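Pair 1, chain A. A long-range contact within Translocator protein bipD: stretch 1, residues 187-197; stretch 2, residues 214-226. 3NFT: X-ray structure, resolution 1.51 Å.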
# COMPACT_ATOMS: atom_id res chain seq x y z
N VAL A 187 -37.63 -19.30 -10.19
CA VAL A 187 -36.51 -18.39 -10.24
C VAL A 187 -36.21 -17.76 -8.89
O VAL A 187 -35.08 -17.70 -8.46
CB VAL A 187 -36.73 -17.31 -11.33
CG1 VAL A 187 -35.58 -16.28 -11.31
CG2 VAL A 187 -36.91 -18.00 -12.69
N ILE A 188 -37.23 -17.25 -8.23
CA ILE A 188 -37.05 -16.59 -6.94
C ILE A 188 -36.38 -17.57 -5.95
O ILE A 188 -35.46 -17.20 -5.20
CB ILE A 188 -38.41 -16.08 -6.38
CG1 ILE A 188 -38.98 -14.94 -7.22
CG2 ILE A 188 -38.28 -15.65 -4.89
CD1 ILE A 188 -40.38 -14.48 -6.82
N ASP A 189 -36.85 -18.81 -5.99
CA ASP A 189 -36.36 -19.83 -5.06
C ASP A 189 -34.93 -20.24 -5.28
O ASP A 189 -34.31 -20.81 -4.40
CB ASP A 189 -37.23 -21.09 -5.13
CG ASP A 189 -38.59 -20.89 -4.51
OD1 ASP A 189 -39.47 -21.72 -4.76
OD2 ASP A 189 -38.81 -19.87 -3.81
N HIS A 190 -34.38 -19.96 -6.46
CA HIS A 190 -33.04 -20.41 -6.76
C HIS A 190 -32.09 -19.28 -7.14
O HIS A 190 -31.07 -19.51 -7.79
CB HIS A 190 -33.10 -21.49 -7.83
CG HIS A 190 -33.88 -22.69 -7.39
ND1 HIS A 190 -33.32 -23.70 -6.63
CD2 HIS A 190 -35.17 -23.05 -7.60
CE1 HIS A 190 -34.24 -24.62 -6.39
NE2 HIS A 190 -35.36 -24.26 -6.97
N LEU A 191 -32.39 -18.08 -6.65
CA LEU A 191 -31.51 -16.96 -6.92
C LEU A 191 -30.09 -17.24 -6.43
O LEU A 191 -29.89 -17.77 -5.32
CB LEU A 191 -32.04 -15.67 -6.30
CG LEU A 191 -33.30 -15.12 -6.96
CD1 LEU A 191 -33.91 -13.99 -6.12
CD2 LEU A 191 -33.02 -14.66 -8.41
N PRO A 192 -29.07 -16.92 -7.24
CA PRO A 192 -27.68 -17.11 -6.85
C PRO A 192 -27.31 -16.28 -5.64
O PRO A 192 -27.83 -15.20 -5.45
CB PRO A 192 -26.89 -16.59 -8.07
CG PRO A 192 -27.83 -16.29 -9.07
CD PRO A 192 -29.21 -16.25 -8.54
N THR A 193 -26.43 -16.80 -4.81
CA THR A 193 -25.83 -16.01 -3.75
C THR A 193 -24.34 -15.95 -4.00
O THR A 193 -23.78 -16.81 -4.69
CB THR A 193 -26.13 -16.59 -2.37
OG1 THR A 193 -25.48 -17.85 -2.26
CG2 THR A 193 -27.61 -16.76 -2.19
N MET A 194 -23.70 -14.91 -3.49
CA MET A 194 -22.29 -14.69 -3.74
C MET A 194 -21.62 -14.38 -2.42
O MET A 194 -22.22 -13.80 -1.54
CB MET A 194 -22.14 -13.53 -4.71
CG MET A 194 -22.72 -13.79 -6.12
SD MET A 194 -23.67 -12.40 -6.78
CE MET A 194 -25.24 -12.67 -5.98
N GLN A 195 -20.37 -14.80 -2.29
CA GLN A 195 -19.60 -14.54 -1.10
C GLN A 195 -18.48 -13.59 -1.48
O GLN A 195 -17.67 -13.91 -2.35
CB GLN A 195 -19.02 -15.84 -0.53
CG GLN A 195 -18.07 -15.64 0.62
CD GLN A 195 -18.76 -15.07 1.84
OE1 GLN A 195 -19.74 -15.64 2.33
NE2 GLN A 195 -18.27 -13.93 2.32
N LEU A 196 -18.44 -12.44 -0.84
CA LEU A 196 -17.33 -11.50 -1.00
C LEU A 196 -16.04 -12.09 -0.40
O LEU A 196 -16.11 -12.92 0.52
CB LEU A 196 -17.65 -10.16 -0.34
CG LEU A 196 -18.76 -9.32 -0.97
CD1 LEU A 196 -19.14 -8.12 -0.13
CD2 LEU A 196 -18.31 -8.88 -2.35
N PRO A 197 -14.87 -11.65 -0.88
CA PRO A 197 -13.60 -12.09 -0.31
C PRO A 197 -13.54 -11.80 1.19
O PRO A 197 -14.12 -10.82 1.67
CB PRO A 197 -12.56 -11.25 -1.06
CG PRO A 197 -13.25 -10.82 -2.34
CD PRO A 197 -14.69 -10.66 -1.97
N SER A 214 -28.60 -7.26 -1.43
CA SER A 214 -28.39 -7.10 -0.01
C SER A 214 -27.10 -7.79 0.33
O SER A 214 -26.77 -8.81 -0.28
CB SER A 214 -29.56 -7.73 0.76
OG SER A 214 -30.73 -7.01 0.49
N ILE A 215 -26.34 -7.24 1.27
CA ILE A 215 -25.10 -7.85 1.71
C ILE A 215 -25.16 -8.02 3.22
O ILE A 215 -25.42 -7.06 3.96
CB ILE A 215 -23.86 -7.01 1.35
CG1 ILE A 215 -23.96 -6.53 -0.09
CG2 ILE A 215 -22.59 -7.83 1.56
CD1 ILE A 215 -22.74 -5.75 -0.56
N SER A 216 -24.91 -9.24 3.65
CA SER A 216 -24.90 -9.56 5.09
C SER A 216 -23.61 -9.09 5.73
O SER A 216 -22.65 -8.79 5.05
CB SER A 216 -25.10 -11.06 5.27
OG SER A 216 -23.92 -11.81 5.06
N ASP A 217 -23.56 -9.06 7.07
CA ASP A 217 -22.33 -8.67 7.74
C ASP A 217 -21.19 -9.66 7.48
O ASP A 217 -20.02 -9.31 7.61
CB ASP A 217 -22.57 -8.52 9.26
CG ASP A 217 -23.50 -7.36 9.60
OD1 ASP A 217 -24.04 -7.34 10.74
OD2 ASP A 217 -23.69 -6.44 8.77
N SER A 218 -21.51 -10.89 7.08
CA SER A 218 -20.49 -11.87 6.73
C SER A 218 -20.10 -11.87 5.25
O SER A 218 -19.32 -12.72 4.82
CB SER A 218 -20.92 -13.28 7.14
OG SER A 218 -22.13 -13.66 6.51
N GLY A 219 -20.61 -10.91 4.48
CA GLY A 219 -20.25 -10.76 3.08
C GLY A 219 -21.02 -11.61 2.09
O GLY A 219 -20.57 -11.78 0.93
N VAL A 220 -22.18 -12.12 2.50
CA VAL A 220 -23.03 -12.85 1.61
C VAL A 220 -23.91 -11.85 0.86
O VAL A 220 -24.67 -11.09 1.46
CB VAL A 220 -23.92 -13.88 2.35
CG1 VAL A 220 -24.87 -14.56 1.37
CG2 VAL A 220 -23.04 -14.93 3.08
N VAL A 221 -23.79 -11.87 -0.46
CA VAL A 221 -24.58 -11.04 -1.34
C VAL A 221 -25.75 -11.85 -1.88
O VAL A 221 -25.55 -12.92 -2.48
CB VAL A 221 -23.75 -10.52 -2.51
CG1 VAL A 221 -24.58 -9.55 -3.33
CG2 VAL A 221 -22.47 -9.84 -2.00
N THR A 222 -26.95 -11.33 -1.67
CA THR A 222 -28.18 -11.92 -2.20
C THR A 222 -28.86 -10.89 -3.11
O THR A 222 -28.68 -9.68 -2.96
CB THR A 222 -29.15 -12.34 -1.07
OG1 THR A 222 -29.38 -11.22 -0.22
CG2 THR A 222 -28.57 -13.50 -0.26
N ILE A 223 -29.65 -11.38 -4.05
CA ILE A 223 -30.32 -10.57 -5.03
C ILE A 223 -31.72 -10.24 -4.54
O ILE A 223 -32.47 -11.15 -4.15
CB ILE A 223 -30.36 -11.31 -6.36
CG1 ILE A 223 -28.93 -11.61 -6.83
CG2 ILE A 223 -31.16 -10.53 -7.40
CD1 ILE A 223 -28.90 -12.54 -7.95
N ASN A 224 -32.06 -8.96 -4.53
CA ASN A 224 -33.38 -8.51 -4.08
C ASN A 224 -34.43 -9.05 -5.07
O ASN A 224 -34.38 -8.73 -6.27
CB ASN A 224 -33.39 -6.97 -4.02
CG ASN A 224 -34.65 -6.40 -3.47
OD1 ASN A 224 -35.70 -7.06 -3.41
ND2 ASN A 224 -34.58 -5.11 -3.08
N PRO A 225 -35.39 -9.86 -4.58
CA PRO A 225 -36.39 -10.45 -5.45
C PRO A 225 -37.60 -9.55 -5.77
O PRO A 225 -38.58 -10.02 -6.33
CB PRO A 225 -36.83 -11.68 -4.68
CG PRO A 225 -36.73 -11.23 -3.25
CD PRO A 225 -35.53 -10.34 -3.18
N ASP A 226 -37.51 -8.28 -5.43
CA ASP A 226 -38.69 -7.41 -5.46
C ASP A 226 -39.32 -7.30 -6.86
O ASP A 226 -40.53 -7.37 -7.01
CB ASP A 226 -38.42 -6.01 -4.88
CG ASP A 226 -37.29 -5.23 -5.59
OD1 ASP A 226 -37.24 -4.01 -5.35
OD2 ASP A 226 -36.42 -5.80 -6.28
O HOH W 1 -29.82 -14.24 -4.02
O HOH W 2 -20.35 -15.92 4.93

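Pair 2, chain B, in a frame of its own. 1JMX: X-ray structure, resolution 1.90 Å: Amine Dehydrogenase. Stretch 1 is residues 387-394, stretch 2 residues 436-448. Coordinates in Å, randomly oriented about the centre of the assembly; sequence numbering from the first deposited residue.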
# COMPACT_ATOMS: atom_id res chain seq x y z
N PRO B 387 0.71 -11.66 -10.33
CA PRO B 387 -0.35 -11.94 -11.31
C PRO B 387 -1.27 -10.73 -11.56
O PRO B 387 -1.29 -9.78 -10.78
CB PRO B 387 -1.13 -13.06 -10.63
CG PRO B 387 -1.13 -12.60 -9.20
CD PRO B 387 0.33 -12.16 -9.00
N LYS B 388 -2.01 -10.77 -12.66
CA LYS B 388 -2.95 -9.70 -12.99
C LYS B 388 -4.14 -9.82 -12.03
O LYS B 388 -4.51 -10.93 -11.63
CB LYS B 388 -3.46 -9.83 -14.42
CG LYS B 388 -2.40 -9.84 -15.48
CD LYS B 388 -3.01 -9.81 -16.86
CE LYS B 388 -1.96 -9.80 -17.95
NZ LYS B 388 -2.55 -9.49 -19.29
N VAL B 389 -4.68 -8.69 -11.61
CA VAL B 389 -5.84 -8.67 -10.73
C VAL B 389 -7.00 -8.16 -11.58
O VAL B 389 -7.02 -7.01 -12.02
CB VAL B 389 -5.62 -7.76 -9.50
CG1 VAL B 389 -6.90 -7.61 -8.70
CG2 VAL B 389 -4.52 -8.34 -8.61
N GLN B 390 -7.93 -9.07 -11.86
CA GLN B 390 -9.11 -8.77 -12.67
C GLN B 390 -10.18 -7.95 -11.98
O GLN B 390 -10.31 -7.94 -10.75
CB GLN B 390 -9.79 -10.07 -13.11
CG GLN B 390 -8.98 -11.05 -13.89
CD GLN B 390 -9.70 -12.39 -14.02
OE1 GLN B 390 -10.59 -12.71 -13.24
NE2 GLN B 390 -9.31 -13.17 -15.02
N GLY B 391 -10.97 -7.28 -12.81
CA GLY B 391 -12.12 -6.55 -12.32
C GLY B 391 -13.23 -7.54 -12.65
O GLY B 391 -13.25 -8.09 -13.75
N ARG B 392 -14.10 -7.85 -11.70
CA ARG B 392 -15.19 -8.79 -11.96
C ARG B 392 -16.47 -8.12 -11.56
O ARG B 392 -16.64 -7.71 -10.41
CB ARG B 392 -14.97 -10.09 -11.20
CG ARG B 392 -13.82 -10.90 -11.74
CD ARG B 392 -13.63 -12.16 -10.94
NE ARG B 392 -12.91 -13.15 -11.72
CZ ARG B 392 -13.49 -14.09 -12.45
NH1 ARG B 392 -14.82 -14.17 -12.50
NH2 ARG B 392 -12.75 -14.92 -13.16
N PHE B 393 -17.40 -8.00 -12.51
CA PHE B 393 -18.62 -7.28 -12.23
C PHE B 393 -19.92 -8.01 -12.46
O PHE B 393 -19.98 -9.00 -13.18
CB PHE B 393 -18.63 -5.98 -13.02
CG PHE B 393 -17.36 -5.19 -12.90
CD1 PHE B 393 -16.34 -5.36 -13.82
CD2 PHE B 393 -17.18 -4.32 -11.84
CE1 PHE B 393 -15.14 -4.66 -13.69
CE2 PHE B 393 -15.99 -3.61 -11.70
CZ PHE B 393 -14.97 -3.78 -12.63
N GLU B 394 -20.97 -7.46 -11.87
CA GLU B 394 -22.30 -8.00 -11.97
C GLU B 394 -23.26 -6.80 -12.09
O GLU B 394 -22.97 -5.71 -11.59
CB GLU B 394 -22.59 -8.81 -10.71
CG GLU B 394 -23.56 -9.93 -10.89
CD GLU B 394 -22.94 -11.19 -11.47
OE1 GLU B 394 -22.11 -11.82 -10.79
OE2 GLU B 394 -23.33 -11.57 -12.59
N LYS B 436 -8.71 -5.42 -21.39
CA LYS B 436 -9.88 -5.76 -22.18
C LYS B 436 -11.07 -6.25 -21.37
O LYS B 436 -10.94 -7.13 -20.51
CB LYS B 436 -9.53 -6.79 -23.27
CG LYS B 436 -8.97 -8.11 -22.74
CD LYS B 436 -8.46 -9.01 -23.88
CE LYS B 436 -7.94 -10.36 -23.35
NZ LYS B 436 -6.80 -10.17 -22.39
N MET B 437 -12.21 -5.61 -21.60
CA MET B 437 -13.45 -5.98 -20.93
C MET B 437 -14.06 -7.08 -21.78
O MET B 437 -14.24 -6.93 -23.00
CB MET B 437 -14.41 -4.79 -20.86
CG MET B 437 -15.75 -5.11 -20.24
SD MET B 437 -15.60 -5.60 -18.52
CE MET B 437 -15.89 -4.04 -17.71
N GLN B 438 -14.33 -8.21 -21.15
CA GLN B 438 -14.92 -9.34 -21.85
C GLN B 438 -16.43 -9.28 -21.69
O GLN B 438 -16.95 -8.65 -20.77
CB GLN B 438 -14.37 -10.64 -21.27
CG GLN B 438 -12.86 -10.69 -21.28
CD GLN B 438 -12.32 -11.93 -20.62
OE1 GLN B 438 -13.00 -12.57 -19.80
NE2 GLN B 438 -11.09 -12.30 -20.97
N ALA B 439 -17.13 -9.97 -22.60
CA ALA B 439 -18.59 -10.02 -22.60
C ALA B 439 -19.19 -10.47 -21.27
O ALA B 439 -20.24 -9.96 -20.85
CB ALA B 439 -19.07 -10.93 -23.72
N ASP B 440 -18.53 -11.42 -20.61
CA ASP B 440 -19.00 -11.96 -19.33
C ASP B 440 -18.88 -11.04 -18.11
O ASP B 440 -19.36 -11.39 -17.03
CB ASP B 440 -18.36 -13.33 -19.05
CG ASP B 440 -16.83 -13.32 -19.13
OD1 ASP B 440 -16.23 -12.33 -19.60
OD2 ASP B 440 -16.22 -14.33 -18.73
N GLY B 441 -18.30 -9.85 -18.30
CA GLY B 441 -18.15 -8.91 -17.20
C GLY B 441 -16.83 -9.02 -16.45
O GLY B 441 -16.70 -8.52 -15.34
N VAL B 442 -15.87 -9.70 -17.07
CA VAL B 442 -14.55 -9.87 -16.49
C VAL B 442 -13.58 -8.98 -17.25
O VAL B 442 -13.46 -9.09 -18.47
CB VAL B 442 -14.07 -11.34 -16.61
CG1 VAL B 442 -12.61 -11.46 -16.25
CG2 VAL B 442 -14.88 -12.23 -15.71
N PHE B 443 -12.94 -8.06 -16.53
CA PHE B 443 -11.95 -7.17 -17.12
C PHE B 443 -10.55 -7.71 -16.86
O PHE B 443 -10.15 -7.91 -15.72
CB PHE B 443 -12.07 -5.75 -16.55
CG PHE B 443 -11.15 -4.77 -17.21
CD1 PHE B 443 -11.55 -4.08 -18.35
CD2 PHE B 443 -9.87 -4.53 -16.71
CE1 PHE B 443 -10.69 -3.17 -18.98
CE2 PHE B 443 -9.01 -3.63 -17.33
CZ PHE B 443 -9.42 -2.94 -18.47
N VAL B 444 -9.81 -7.97 -17.94
CA VAL B 444 -8.45 -8.49 -17.85
C VAL B 444 -7.49 -7.33 -18.14
O VAL B 444 -7.38 -6.86 -19.27
CB VAL B 444 -8.21 -9.64 -18.88
CG1 VAL B 444 -6.75 -10.07 -18.89
CG2 VAL B 444 -9.11 -10.83 -18.56
N PRO B 445 -6.80 -6.83 -17.09
CA PRO B 445 -5.85 -5.72 -17.25
C PRO B 445 -4.64 -6.05 -18.10
O PRO B 445 -4.34 -7.23 -18.35
CB PRO B 445 -5.47 -5.39 -15.80
CG PRO B 445 -5.61 -6.70 -15.11
CD PRO B 445 -6.88 -7.25 -15.68
N GLY B 446 -3.95 -5.02 -18.57
CA GLY B 446 -2.78 -5.23 -19.40
C GLY B 446 -1.58 -5.79 -18.64
O GLY B 446 -1.63 -5.96 -17.42
N GLY B 447 -0.52 -6.08 -19.39
CA GLY B 447 0.70 -6.60 -18.80
C GLY B 447 1.47 -5.54 -18.02
O GLY B 447 1.37 -4.35 -18.31
N ALA B 448 2.25 -5.98 -17.04
CA ALA B 448 3.04 -5.10 -16.20
C ALA B 448 4.25 -4.51 -16.93
O ALA B 448 4.55 -4.88 -18.07
CB ALA B 448 3.50 -5.85 -14.96
O HOH W 3 -21.19 -10.59 -15.35

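In both pairs a short strand runs antiparallel to the second arm of a hairpin, and 14 central residues superpose with an RMSD of 0.8 Å. The hairpin reverses through a type I turn, Ser A216 to Gly A219 in pair 1 and Gln B438 to Gly B441 in pair 2. Three backbone hydrogen bonds recur at matched positions. In pair 1, Met A194 N donates to Val A221 O (2.9 Å), Val A221 N to Met A194 O (2.7 Å) and Leu A196 N to Gly A219 O (2.8 Å); in pair 2, Gly B391 N donates to Phe B443 O (3.1 Å), Phe B443 N to Gly B391 O (2.8 Å) and Phe B393 N to Gly B441 O (3.0 Å). The turn glycines, Gly A219 and Gly B441, have positive phi (85° and 93°), where a CB would jam against the preceding carbonyl oxygen.

At one matched position a large side chain faces none at all. Met A194 is buried, its CB 4.1 Å from Val A221 CB and its CE 3.9 Å from Ile A223 CG1. Its counterpart, Gly B391, has no side chain; a CB there would clash with Phe B393 CE1. Phe B393 leaves its backbone sideways, but its ring comes nearer the hairpin, with CE1 4.3 Å from Phe B443 CB, near the ring edge, and CD1 4.1 Å from Met B437 CE. The matched Leu A196 packs on the equivalent residues with a smaller side chain: CD1 lies 3.9 Å from Ile A215 CG2, and CG 3.9 Å from Val A221 CG2.

On the other face, Val A220 and Val B442 coincide almost exactly, but their neighbours differ. Gln A195 starts on the face it shares with Val A220, and its end bends nearer the turn, where NE2 donates to Ser A218 O (3.0 Å), and water 2 donates to its OE1 (2.7 Å). Arg B392 instead lays one guanidinium face over Val B442, with NH1 3.8 Å from CG2, while its NE makes a weak bond to Gln B390 OE1 (2.8 Å).

Beyond the bridges, Leu A191 matches Lys B388, and both point toward the hairpin. Leu A191 makes an apolar contact, CD1 to Pro A225 CB at 4.0 Å; Lys B388 packs its CB 3.9 Å from Pro B445 CG and extends NZ to donate to Pro B445 O (3.0 Å). Ile A223 matches Pro B445. Ile A223 N donates to water 1 (2.9 Å), which donates to Pro A192 O (2.6 Å); Pro B445 has no amide hydrogen to offer, and its CG lies 3.4 Å from Val B389 O.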